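Local coordinates for protein MS5a (Brassica napus, PDB 6L77) that is of unknown function but is related to meiosis and, with its cystatin-like folds, probably enhances papain in a non-canonical way, at residues 12-17 / 50-55; 22-27 / 181-186; 123-128 / 165-170; 142-147 / 159-164. All coordinates share one frame; numbering follows the deposited sequence.

In the fold
In this C-terminal part of the protein two helices, 12-29 and 138-150, lie on one nine-stranded antiparallel sheet, an arrangement consistent with two cystatin-like units sharing one sheet. Interaction 1 packs the first helix on strand 49-60; interaction 4 packs the second on strand 161-170. Their centres are about 19 Å apart and they touch through Leu16 and Ile145. Interaction 2 uses the later turns of helix 12-29 to reach the loop before strand 186-195, and meets interaction 4 where His23 NE2 lies 2.7 Å from Tyr142 OH, a probable hydrogen bond between the helices. Interaction 3 adds edge strand 124-127 to strand 161-170, its centre about 29 Å from that of interaction 1.

Interaction 1 of 4, residues 12-17 / 50-55; sequences LVVKLY and VSYNIT
Helix 12-17 passes over strand 50-55 with axes 9.6 Å apart at closest approach and N-to-C directions 71° apart; Val14 and Ile54 have the nearest CA atoms across the contact. The contact is carried by five apolar or aromatic side chains, with Tyr52 and Ile54 both directed from the strand at the helix. Tyr52 meets three residues. Its ring receives the edge of the Tyr17 ring in an offset edge-to-face pair: the centroids are 5.7 Å apart, the planes stand at 64°, and Tyr17 CD2 comes within 3.9 Å of Tyr52 CD1. On another part of the same ring, Val14 CG2 approaches Tyr52 CE2 to 3.8 Å, while Val13 CG1 reaches the phenol end, 3.7 Å from Tyr52 OH. This is the helix-on-sheet packing of a cystatin-like fold, in which the N-terminal helix 12-29 lies across an antiparallel sheet; strand 49-60 has strands 34-45 and 65-75 as its neighbours, and a classic beta bulge, Val50 and Ser51 both facing Val44, marks its pairing with strand 34-45. Two residues on from Tyr52, Ile54 sends CD1 into the helix surface, 3.7 Å from Tyr17 CB and 3.9 Å from Val14 CG1. The two branches of Val14 are thereby divided: CG1, anti to the backbone N (chi1 175°), serves Ile54, and CG2 serves Tyr52. The aromatic group of Tyr17 is also fixed from beyond the contact, since its ring meets that of Phe83 and its OH is hydrogen-bonded to Gln75 OE1.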
# COMPACT_ATOMS: atom_id res chain seq x y z
N LEU A 12 -7.68 5.45 -11.99
CA LEU A 12 -6.85 5.61 -10.79
C LEU A 12 -6.40 4.26 -10.24
O LEU A 12 -5.27 4.13 -9.78
CB LEU A 12 -7.60 6.41 -9.73
CG LEU A 12 -6.87 6.68 -8.41
CD1 LEU A 12 -5.49 7.26 -8.65
CD2 LEU A 12 -7.69 7.61 -7.52
N VAL A 13 -7.26 3.24 -10.29
CA VAL A 13 -6.88 1.95 -9.71
C VAL A 13 -5.66 1.38 -10.42
O VAL A 13 -4.79 0.77 -9.78
CB VAL A 13 -8.07 0.96 -9.73
CG1 VAL A 13 -8.49 0.58 -11.15
CG2 VAL A 13 -7.73 -0.30 -8.94
N VAL A 14 -5.56 1.60 -11.73
CA VAL A 14 -4.41 1.09 -12.47
C VAL A 14 -3.14 1.83 -12.06
O VAL A 14 -2.08 1.22 -11.89
CB VAL A 14 -4.67 1.18 -13.98
CG1 VAL A 14 -3.44 0.76 -14.76
CG2 VAL A 14 -5.85 0.29 -14.37
N LYS A 15 -3.23 3.16 -11.93
CA LYS A 15 -2.07 3.91 -11.47
C LYS A 15 -1.64 3.45 -10.08
O LYS A 15 -0.45 3.28 -9.82
CB LYS A 15 -2.38 5.40 -11.47
CG LYS A 15 -1.22 6.25 -11.01
CD LYS A 15 -1.55 7.73 -11.01
CE LYS A 15 -0.50 8.52 -10.26
NZ LYS A 15 -0.87 9.97 -10.22
N LEU A 16 -2.61 3.22 -9.19
CA LEU A 16 -2.26 2.78 -7.84
C LEU A 16 -1.62 1.39 -7.86
O LEU A 16 -0.61 1.16 -7.19
CB LEU A 16 -3.51 2.80 -6.95
CG LEU A 16 -4.08 4.18 -6.61
CD1 LEU A 16 -5.43 4.07 -5.91
CD2 LEU A 16 -3.11 4.99 -5.76
N TYR A 17 -2.16 0.46 -8.66
CA TYR A 17 -1.54 -0.87 -8.72
C TYR A 17 -0.17 -0.82 -9.38
O TYR A 17 0.73 -1.57 -8.99
CB TYR A 17 -2.46 -1.85 -9.45
CG TYR A 17 -3.63 -2.27 -8.60
CD1 TYR A 17 -3.60 -2.12 -7.22
CD2 TYR A 17 -4.78 -2.82 -9.17
CE1 TYR A 17 -4.67 -2.49 -6.42
CE2 TYR A 17 -5.87 -3.20 -8.37
CZ TYR A 17 -5.80 -3.03 -7.00
OH TYR A 17 -6.85 -3.40 -6.19
N VAL A 50 -10.85 -8.98 -11.51
CA VAL A 50 -10.10 -9.82 -10.57
C VAL A 50 -8.61 -9.87 -10.88
O VAL A 50 -7.83 -10.26 -9.99
CB VAL A 50 -10.68 -11.25 -10.52
CG1 VAL A 50 -12.05 -11.24 -9.88
CG2 VAL A 50 -10.77 -11.84 -11.93
N SER A 51 -8.18 -9.47 -12.07
CA SER A 51 -6.75 -9.45 -12.34
C SER A 51 -6.42 -8.30 -13.27
O SER A 51 -7.14 -8.04 -14.24
CB SER A 51 -6.27 -10.77 -12.94
OG SER A 51 -6.75 -10.93 -14.24
N TYR A 52 -5.30 -7.64 -12.98
CA TYR A 52 -4.73 -6.58 -13.79
C TYR A 52 -3.33 -7.00 -14.19
O TYR A 52 -2.54 -7.40 -13.34
CB TYR A 52 -4.67 -5.25 -13.03
CG TYR A 52 -6.00 -4.56 -12.87
CD1 TYR A 52 -6.84 -4.86 -11.81
CD2 TYR A 52 -6.42 -3.61 -13.80
CE1 TYR A 52 -8.07 -4.23 -11.67
CE2 TYR A 52 -7.64 -2.97 -13.67
CZ TYR A 52 -8.46 -3.28 -12.60
OH TYR A 52 -9.66 -2.65 -12.48
N ASN A 53 -3.05 -6.96 -15.48
CA ASN A 53 -1.70 -7.14 -16.00
C ASN A 53 -1.34 -5.81 -16.64
O ASN A 53 -1.88 -5.46 -17.69
CB ASN A 53 -1.64 -8.30 -17.00
CG ASN A 53 -0.31 -8.39 -17.76
OD1 ASN A 53 0.70 -7.82 -17.36
ND2 ASN A 53 -0.32 -9.12 -18.86
N ILE A 54 -0.46 -5.06 -15.98
CA ILE A 54 -0.19 -3.67 -16.32
C ILE A 54 1.22 -3.58 -16.88
O ILE A 54 2.17 -4.08 -16.27
CB ILE A 54 -0.33 -2.76 -15.08
CG1 ILE A 54 -1.72 -2.90 -14.48
CG2 ILE A 54 -0.01 -1.30 -15.44
CD1 ILE A 54 -1.79 -2.34 -13.04
N THR A 55 1.34 -2.93 -18.03
CA THR A 55 2.64 -2.61 -18.62
C THR A 55 2.86 -1.12 -18.42
O THR A 55 2.08 -0.29 -18.90
CB THR A 55 2.67 -2.98 -20.10
OG1 THR A 55 2.36 -4.38 -20.24
CG2 THR A 55 4.04 -2.68 -20.70

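Interaction 2 of 4, residues 22-27 / 181-186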
# COMPACT_ATOMS: atom_id res chain seq x y z
N LEU A 22 5.79 -0.97 -8.33
CA LEU A 22 7.08 -0.31 -8.17
C LEU A 22 7.55 -0.35 -6.72
O LEU A 22 8.75 -0.48 -6.46
CB LEU A 22 7.00 1.13 -8.68
CG LEU A 22 6.85 1.24 -10.20
CD1 LEU A 22 6.65 2.67 -10.55
CD2 LEU A 22 8.10 0.71 -10.88
N HIS A 23 6.60 -0.23 -5.78
CA HIS A 23 6.90 -0.35 -4.35
C HIS A 23 7.51 -1.71 -4.02
O HIS A 23 8.53 -1.80 -3.32
CB HIS A 23 5.59 -0.11 -3.57
CG HIS A 23 5.57 -0.63 -2.17
ND1 HIS A 23 6.55 -0.36 -1.24
CD2 HIS A 23 4.62 -1.35 -1.51
CE1 HIS A 23 6.23 -0.92 -0.09
NE2 HIS A 23 5.06 -1.53 -0.22
N ARG A 24 6.91 -2.79 -4.51
CA ARG A 24 7.43 -4.13 -4.25
C ARG A 24 8.84 -4.28 -4.81
O ARG A 24 9.76 -4.70 -4.11
CB ARG A 24 6.49 -5.18 -4.84
CG ARG A 24 7.01 -6.62 -4.78
CD ARG A 24 5.96 -7.62 -5.23
NE ARG A 24 6.45 -9.01 -5.14
CZ ARG A 24 7.04 -9.66 -6.13
NH1 ARG A 24 7.21 -9.08 -7.30
NH2 ARG A 24 7.44 -10.91 -5.95
N TYR A 25 9.03 -3.88 -6.07
CA TYR A 25 10.35 -3.97 -6.70
C TYR A 25 11.38 -3.11 -5.98
O TYR A 25 12.47 -3.58 -5.64
CB TYR A 25 10.25 -3.53 -8.17
CG TYR A 25 11.54 -3.69 -8.92
CD1 TYR A 25 11.90 -4.92 -9.47
CD2 TYR A 25 12.41 -2.61 -9.08
CE1 TYR A 25 13.09 -5.07 -10.17
CE2 TYR A 25 13.61 -2.75 -9.77
CZ TYR A 25 13.94 -3.98 -10.31
OH TYR A 25 15.12 -4.13 -11.00
N ASN A 26 11.05 -1.84 -5.75
CA ASN A 26 12.02 -0.93 -5.13
C ASN A 26 12.44 -1.42 -3.75
O ASN A 26 13.62 -1.29 -3.37
CB ASN A 26 11.43 0.48 -4.99
CG ASN A 26 11.42 1.23 -6.30
OD1 ASN A 26 12.26 0.99 -7.18
ND2 ASN A 26 10.48 2.16 -6.43
N MSE A 27 11.52 -1.98 -2.99
CA MSE A 27 11.85 -2.42 -1.65
C MSE A 27 12.73 -3.66 -1.68
O MSE A 27 13.65 -3.79 -0.88
CB MSE A 27 10.57 -2.69 -0.85
CG MSE A 27 9.75 -1.43 -0.65
SE MSE A 27 10.13 -0.62 1.08
CE MSE A 27 9.49 -2.14 2.11
N LYS A 181 12.05 -0.13 6.02
CA LYS A 181 12.79 -0.29 4.77
C LYS A 181 12.79 -1.70 4.20
O LYS A 181 13.15 -1.87 3.03
CB LYS A 181 14.25 0.16 4.95
CG LYS A 181 14.44 1.65 5.22
CD LYS A 181 15.92 2.02 5.27
CE LYS A 181 16.15 3.38 5.90
NZ LYS A 181 15.62 4.50 5.08
N SER A 182 12.44 -2.72 4.97
CA SER A 182 12.45 -4.08 4.46
C SER A 182 11.03 -4.55 4.16
O SER A 182 10.09 -4.22 4.88
CB SER A 182 13.10 -5.05 5.44
OG SER A 182 12.21 -5.41 6.46
N LEU A 183 10.90 -5.35 3.11
CA LEU A 183 9.58 -5.86 2.68
C LEU A 183 9.23 -7.08 3.53
O LEU A 183 9.39 -8.24 3.13
CB LEU A 183 9.61 -6.18 1.19
CG LEU A 183 8.21 -6.43 0.62
CD1 LEU A 183 7.43 -5.15 0.70
CD2 LEU A 183 8.34 -6.93 -0.83
N ARG A 184 8.74 -6.81 4.73
CA ARG A 184 8.37 -7.83 5.69
C ARG A 184 6.92 -7.64 6.12
O ARG A 184 6.29 -6.62 5.82
CB ARG A 184 9.29 -7.78 6.93
CG ARG A 184 9.36 -6.40 7.59
CD ARG A 184 9.48 -6.50 9.13
NE ARG A 184 8.34 -7.20 9.70
CZ ARG A 184 8.42 -8.26 10.50
NH1 ARG A 184 7.30 -8.84 10.95
NH2 ARG A 184 9.61 -8.74 10.87
N ASN A 185 6.39 -8.62 6.86
CA ASN A 185 5.01 -8.54 7.35
C ASN A 185 4.85 -7.36 8.30
O ASN A 185 5.63 -7.21 9.24
CB ASN A 185 4.62 -9.83 8.06
CG ASN A 185 4.49 -11.00 7.10
OD1 ASN A 185 4.63 -10.84 5.89
ND2 ASN A 185 4.24 -12.19 7.64
N VAL A 186 3.86 -6.50 8.04
CA VAL A 186 3.57 -5.37 8.92
C VAL A 186 2.07 -5.17 9.01
O VAL A 186 1.31 -5.52 8.10
CB VAL A 186 4.24 -4.05 8.45
CG1 VAL A 186 5.77 -4.09 8.60
CG2 VAL A 186 3.84 -3.71 7.02
O HOH W 1 13.20 -5.74 1.47
O HOH W 2 14.66 -1.72 0.48
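Lys181 and Ser182, where helix 176-181 gives way to loop, meet the end of selenomethionine Met27 with their backbone. Lys181 O lies 3.8 Å from Met27 SE, and a water donates to both Lys181 O and Met27 O, bridging the two main chains. The Lys181 side chain starts out away from helix 22-27, and its NZ is hydrogen-bonded to His136 NE2. At Ser182, the first residue to leave helical torsions, the carbonyl oxygen is 3.5 Å from Met27 CE; the hydroxyl bonds back to Thr178 O. The methyl group of Met27 is brought over this backbone by a chain bent at chi2 (-96°) and chi3 (-62°).

Leu183 is the centre of an inverse gamma turn, closed by a weak bond from Arg184 N to Ser182 O, and directs its side chain at the helix. Its CD1 packs 3.9 Å from Met27 CE, and CD2 touches Arg24 CG at 4.2 Å. A second water accepts from Leu183 N at 2.9 Å and donates to Met27 O, so Met27 O receives two waters. Next, the Arg184 side chain starts out away from the helix and folds onto the following residue: NE and NH1 both bond Asn185 O, at 2.7 Å and 2.9 Å, nearly in the guanidinium plane. Asn185 OD1 accepts from Val212 N, and the chain then enters strand 186-195 at Val186.

The loop thus joins helix 176-181 to the sheet beneath helix 12-29, with Leu183 also packed on Arg210 and Val212 of strand 201-212 and on Val219 of strand 219-227.

Interaction 3 of 4, residues 123-128 / 165-170; sequences RFLYKM and DVVVET
Glu169 OE2 is held by two donors, Arg123 NE at 2.8 Å and a water. The carboxylate and guanidinium are nearly coplanar, 17° apart, and the salt bridge is side-on: while NE takes OE2, NH2 gives a straight bond (180°) to OE1, on its syn lone pair. Arg123 thus fixes both oxygens of one carboxylate. The water also accepts from Phe124 N and donates to Thr170 O, linking this ion pair to the backbone at the end of the strands.

The pair belongs to an antiparallel edge of the cystatin-like sheet, with strand 124-127 outermost in the chain and strand 161-170 next in from it. Strand directions differ by 158°. Tyr126 and Val168 form a hydrogen-bonded pair, with Tyr126 N 2.7 Å from Val168 O and the return bond from Val168 N to Tyr126 O; Leu125-Glu169 and Lys127-Val167 are non-hydrogen-bonded pairs. Beyond them, Met128 N bonds Val166 O.

Leu125, on the same face as Glu169 and Val167, lays CD1 against Glu169 CD and CD2 4.1 Å from Val167 CG1. Tyr126, Val168 and Thr170 occupy the other face, which helix 176-181 covers through Val179; the Tyr126 hydroxyl bonds Val174 O and the Thr170 hydroxyl bonds Glu172 O. The selenomethionine Met128 ends with CE 3.8 Å from Val168 CG2.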
# COMPACT_ATOMS: atom_id res chain seq x y z
N ARG A 123 4.13 -8.05 22.00
CA ARG A 123 3.74 -7.35 20.79
C ARG A 123 4.71 -6.20 20.53
O ARG A 123 5.14 -5.52 21.47
CB ARG A 123 2.32 -6.81 20.91
CG ARG A 123 1.26 -7.90 21.02
CD ARG A 123 -0.11 -7.31 21.19
NE ARG A 123 -0.54 -6.51 20.04
CZ ARG A 123 -1.72 -5.91 19.99
NH1 ARG A 123 -2.55 -6.03 21.03
NH2 ARG A 123 -2.07 -5.18 18.94
N PHE A 124 5.03 -5.98 19.26
CA PHE A 124 6.08 -5.02 18.88
C PHE A 124 5.47 -3.91 18.03
O PHE A 124 5.21 -4.11 16.84
CB PHE A 124 7.20 -5.76 18.17
CG PHE A 124 7.64 -6.96 18.93
CD1 PHE A 124 8.24 -6.80 20.18
CD2 PHE A 124 7.37 -8.23 18.48
CE1 PHE A 124 8.62 -7.89 20.93
CE2 PHE A 124 7.73 -9.33 19.22
CZ PHE A 124 8.36 -9.16 20.46
N LEU A 125 5.24 -2.75 18.64
CA LEU A 125 4.56 -1.63 18.00
C LEU A 125 5.51 -0.44 17.89
O LEU A 125 6.25 -0.14 18.83
CB LEU A 125 3.30 -1.23 18.79
CG LEU A 125 2.15 -2.25 18.63
CD1 LEU A 125 2.28 -3.36 19.65
CD2 LEU A 125 0.80 -1.57 18.76
N TYR A 126 5.47 0.23 16.75
CA TYR A 126 6.40 1.32 16.43
C TYR A 126 5.58 2.57 16.16
O TYR A 126 4.89 2.65 15.14
CB TYR A 126 7.27 0.95 15.23
CG TYR A 126 8.10 -0.29 15.47
CD1 TYR A 126 7.53 -1.55 15.42
CD2 TYR A 126 9.45 -0.20 15.77
CE1 TYR A 126 8.27 -2.69 15.68
CE2 TYR A 126 10.21 -1.33 16.01
CZ TYR A 126 9.61 -2.58 15.95
OH TYR A 126 10.34 -3.73 16.20
N LYS A 127 5.64 3.53 17.09
CA LYS A 127 5.01 4.83 16.91
C LYS A 127 5.91 5.69 16.03
O LYS A 127 6.97 6.14 16.47
CB LYS A 127 4.77 5.53 18.26
CG LYS A 127 3.93 4.77 19.26
CD LYS A 127 3.66 5.63 20.50
CE LYS A 127 3.14 4.82 21.68
NZ LYS A 127 2.83 5.67 22.87
N MSE A 128 5.47 5.92 14.80
CA MSE A 128 6.30 6.61 13.82
C MSE A 128 6.31 8.11 14.03
O MSE A 128 5.34 8.69 14.51
CB MSE A 128 5.83 6.29 12.40
CG MSE A 128 6.02 4.83 12.00
SE MSE A 128 7.85 4.17 12.43
CE MSE A 128 7.62 2.30 11.84
N ASP A 165 -0.73 10.61 12.26
CA ASP A 165 -0.13 9.65 13.18
C ASP A 165 -0.07 8.30 12.48
O ASP A 165 -0.96 7.96 11.69
CB ASP A 165 -0.94 9.54 14.48
CG ASP A 165 -0.20 8.83 15.58
OD1 ASP A 165 1.02 8.58 15.42
OD2 ASP A 165 -0.84 8.52 16.62
N VAL A 166 1.01 7.55 12.73
CA VAL A 166 1.20 6.24 12.12
C VAL A 166 1.78 5.32 13.18
O VAL A 166 2.72 5.69 13.88
CB VAL A 166 2.14 6.29 10.89
CG1 VAL A 166 2.38 4.89 10.33
CG2 VAL A 166 1.57 7.19 9.80
N VAL A 167 1.21 4.12 13.30
CA VAL A 167 1.75 3.08 14.17
C VAL A 167 1.90 1.83 13.32
O VAL A 167 0.99 1.49 12.56
CB VAL A 167 0.84 2.82 15.38
CG1 VAL A 167 1.27 1.57 16.14
CG2 VAL A 167 0.83 4.04 16.30
N VAL A 168 3.04 1.15 13.42
CA VAL A 168 3.27 -0.10 12.70
C VAL A 168 3.51 -1.21 13.72
O VAL A 168 4.25 -1.02 14.69
CB VAL A 168 4.46 -0.00 11.73
CG1 VAL A 168 4.67 -1.34 11.03
CG2 VAL A 168 4.22 1.10 10.70
N GLU A 169 2.89 -2.37 13.49
CA GLU A 169 3.09 -3.53 14.34
C GLU A 169 3.73 -4.65 13.52
O GLU A 169 3.30 -4.94 12.40
CB GLU A 169 1.77 -4.02 14.97
CG GLU A 169 1.96 -5.26 15.84
CD GLU A 169 0.80 -5.57 16.78
OE1 GLU A 169 -0.25 -4.89 16.69
OE2 GLU A 169 0.94 -6.49 17.61
N THR A 170 4.77 -5.26 14.10
CA THR A 170 5.47 -6.38 13.49
C THR A 170 5.29 -7.62 14.36
O THR A 170 4.87 -7.54 15.51
CB THR A 170 6.97 -6.10 13.34
OG1 THR A 170 7.53 -5.90 14.64
CG2 THR A 170 7.21 -4.87 12.48
O HOH W 3 3.37 -7.83 17.57

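Interaction 4 of 4, residues 142-147 / 159-164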
# COMPACT_ATOMS: atom_id res chain seq x y z
N TYR A 142 -0.26 3.44 1.05
CA TYR A 142 -1.29 2.59 1.62
C TYR A 142 -2.48 3.42 2.08
O TYR A 142 -3.64 3.01 1.92
CB TYR A 142 -0.75 1.75 2.78
CG TYR A 142 0.29 0.69 2.45
CD1 TYR A 142 0.90 0.63 1.19
CD2 TYR A 142 0.67 -0.26 3.40
CE1 TYR A 142 1.86 -0.36 0.90
CE2 TYR A 142 1.63 -1.23 3.13
CZ TYR A 142 2.22 -1.27 1.88
OH TYR A 142 3.17 -2.23 1.62
N MSE A 143 -2.22 4.62 2.61
CA MSE A 143 -3.31 5.56 2.92
C MSE A 143 -4.13 5.92 1.68
O MSE A 143 -5.37 5.93 1.70
CB MSE A 143 -2.76 6.84 3.55
CG MSE A 143 -3.81 7.94 3.72
SE MSE A 143 -3.03 9.65 4.30
CE MSE A 143 -1.86 10.00 2.77
N GLU A 144 -3.43 6.23 0.58
CA GLU A 144 -4.13 6.63 -0.64
C GLU A 144 -5.01 5.51 -1.18
O GLU A 144 -6.14 5.75 -1.61
CB GLU A 144 -3.12 7.10 -1.68
CG GLU A 144 -2.51 8.44 -1.31
CD GLU A 144 -1.46 8.91 -2.29
OE1 GLU A 144 -1.07 8.14 -3.19
OE2 GLU A 144 -1.01 10.07 -2.14
N ILE A 145 -4.51 4.27 -1.15
CA ILE A 145 -5.33 3.16 -1.62
C ILE A 145 -6.52 2.95 -0.70
O ILE A 145 -7.63 2.65 -1.15
CB ILE A 145 -4.47 1.88 -1.74
CG1 ILE A 145 -3.35 2.11 -2.76
CG2 ILE A 145 -5.33 0.70 -2.16
CD1 ILE A 145 -2.33 1.01 -2.82
N SER A 146 -6.32 3.11 0.61
CA SER A 146 -7.42 3.00 1.56
C SER A 146 -8.48 4.06 1.30
O SER A 146 -9.69 3.76 1.29
CB SER A 146 -6.90 3.12 3.00
OG SER A 146 -5.94 2.12 3.28
N PHE A 147 -8.06 5.31 1.10
CA PHE A 147 -9.01 6.39 0.85
C PHE A 147 -9.79 6.13 -0.44
O PHE A 147 -11.01 6.34 -0.50
CB PHE A 147 -8.26 7.72 0.78
CG PHE A 147 -9.17 8.91 0.55
CD1 PHE A 147 -10.06 9.31 1.53
CD2 PHE A 147 -9.12 9.61 -0.64
CE1 PHE A 147 -10.90 10.39 1.32
CE2 PHE A 147 -9.97 10.70 -0.86
CZ PHE A 147 -10.85 11.09 0.12
N SER A 159 -3.91 15.09 -2.65
CA SER A 159 -3.29 16.17 -1.90
C SER A 159 -4.20 16.73 -0.82
O SER A 159 -3.73 17.54 -0.00
CB SER A 159 -2.84 17.28 -2.85
OG SER A 159 -3.94 17.98 -3.39
N ASP A 160 -5.47 16.32 -0.78
CA ASP A 160 -6.34 16.69 0.33
C ASP A 160 -6.04 15.91 1.60
O ASP A 160 -6.59 16.24 2.66
CB ASP A 160 -7.81 16.47 -0.03
CG ASP A 160 -8.27 17.33 -1.19
OD1 ASP A 160 -7.62 18.36 -1.47
OD2 ASP A 160 -9.30 16.99 -1.81
N LEU A 161 -5.20 14.87 1.53
CA LEU A 161 -4.94 13.99 2.66
C LEU A 161 -3.69 14.45 3.40
O LEU A 161 -2.69 14.80 2.77
CB LEU A 161 -4.77 12.55 2.19
CG LEU A 161 -5.92 12.00 1.34
CD1 LEU A 161 -5.67 10.52 1.02
CD2 LEU A 161 -7.26 12.20 2.06
N LYS A 162 -3.76 14.42 4.73
CA LYS A 162 -2.64 14.82 5.57
C LYS A 162 -2.46 13.80 6.69
O LYS A 162 -3.36 13.64 7.52
CB LYS A 162 -2.86 16.22 6.16
CG LYS A 162 -1.81 16.63 7.17
CD LYS A 162 -2.11 18.00 7.74
CE LYS A 162 -1.05 18.41 8.74
NZ LYS A 162 -1.44 19.66 9.46
N ILE A 163 -1.30 13.16 6.74
CA ILE A 163 -1.05 12.16 7.78
C ILE A 163 -0.83 12.83 9.12
O ILE A 163 -0.05 13.79 9.25
CB ILE A 163 0.16 11.29 7.40
CG1 ILE A 163 -0.09 10.55 6.09
CG2 ILE A 163 0.45 10.30 8.51
CD1 ILE A 163 1.10 9.75 5.61
N LEU A 164 -1.51 12.33 10.16
CA LEU A 164 -1.35 12.85 11.51
C LEU A 164 -0.60 11.92 12.44
O LEU A 164 0.12 12.40 13.32
CB LEU A 164 -2.71 13.17 12.13
CG LEU A 164 -3.57 14.18 11.39
CD1 LEU A 164 -4.90 14.36 12.11
CD2 LEU A 164 -2.85 15.51 11.27
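Leu161 and selenomethionine Met143 lead the apolar packing between helix 142-147 and strand 161-164, whose axes approach to 10.3 Å with directions 124° apart. This is the second helix packed on the sheet of the cystatin-like fold: helix 138-150 lies on the antiparallel sheet next to helix 12-29, and the chain returns through a short 3-10 turn into strand 161-170. In the aliphatic contacts, Met143 and Leu161 run alongside one another in opposite senses, with Met143 CE 3.9 Å from Leu161 CB. The selenium of Met143 presses on Ile163, SE standing 3.6 Å from Ile163 CG1. The bend at chi3 (62°) places Met143 CE near both Leu161 and Ile163. Glu144 adds a looser touch of its CG on Leu161 CD1.

The polar bonds of this region lie within the helix, where Tyr142 O accepts from Ser146 N and, on the opposite face of its plane, from Ser146 OG at 2.8 Å.

The aromatic part of the contact belongs to Phe147, which also packs on Tyr192 and Gln194 of strand 186-195. The two methyl groups of Leu161 are divided over this side chain: CD1 lies 3.8 Å from Phe147 CB, while CD2 makes a CH-pi contact, 3.9 Å above the centre of the Phe147 ring and only 4° off its normal.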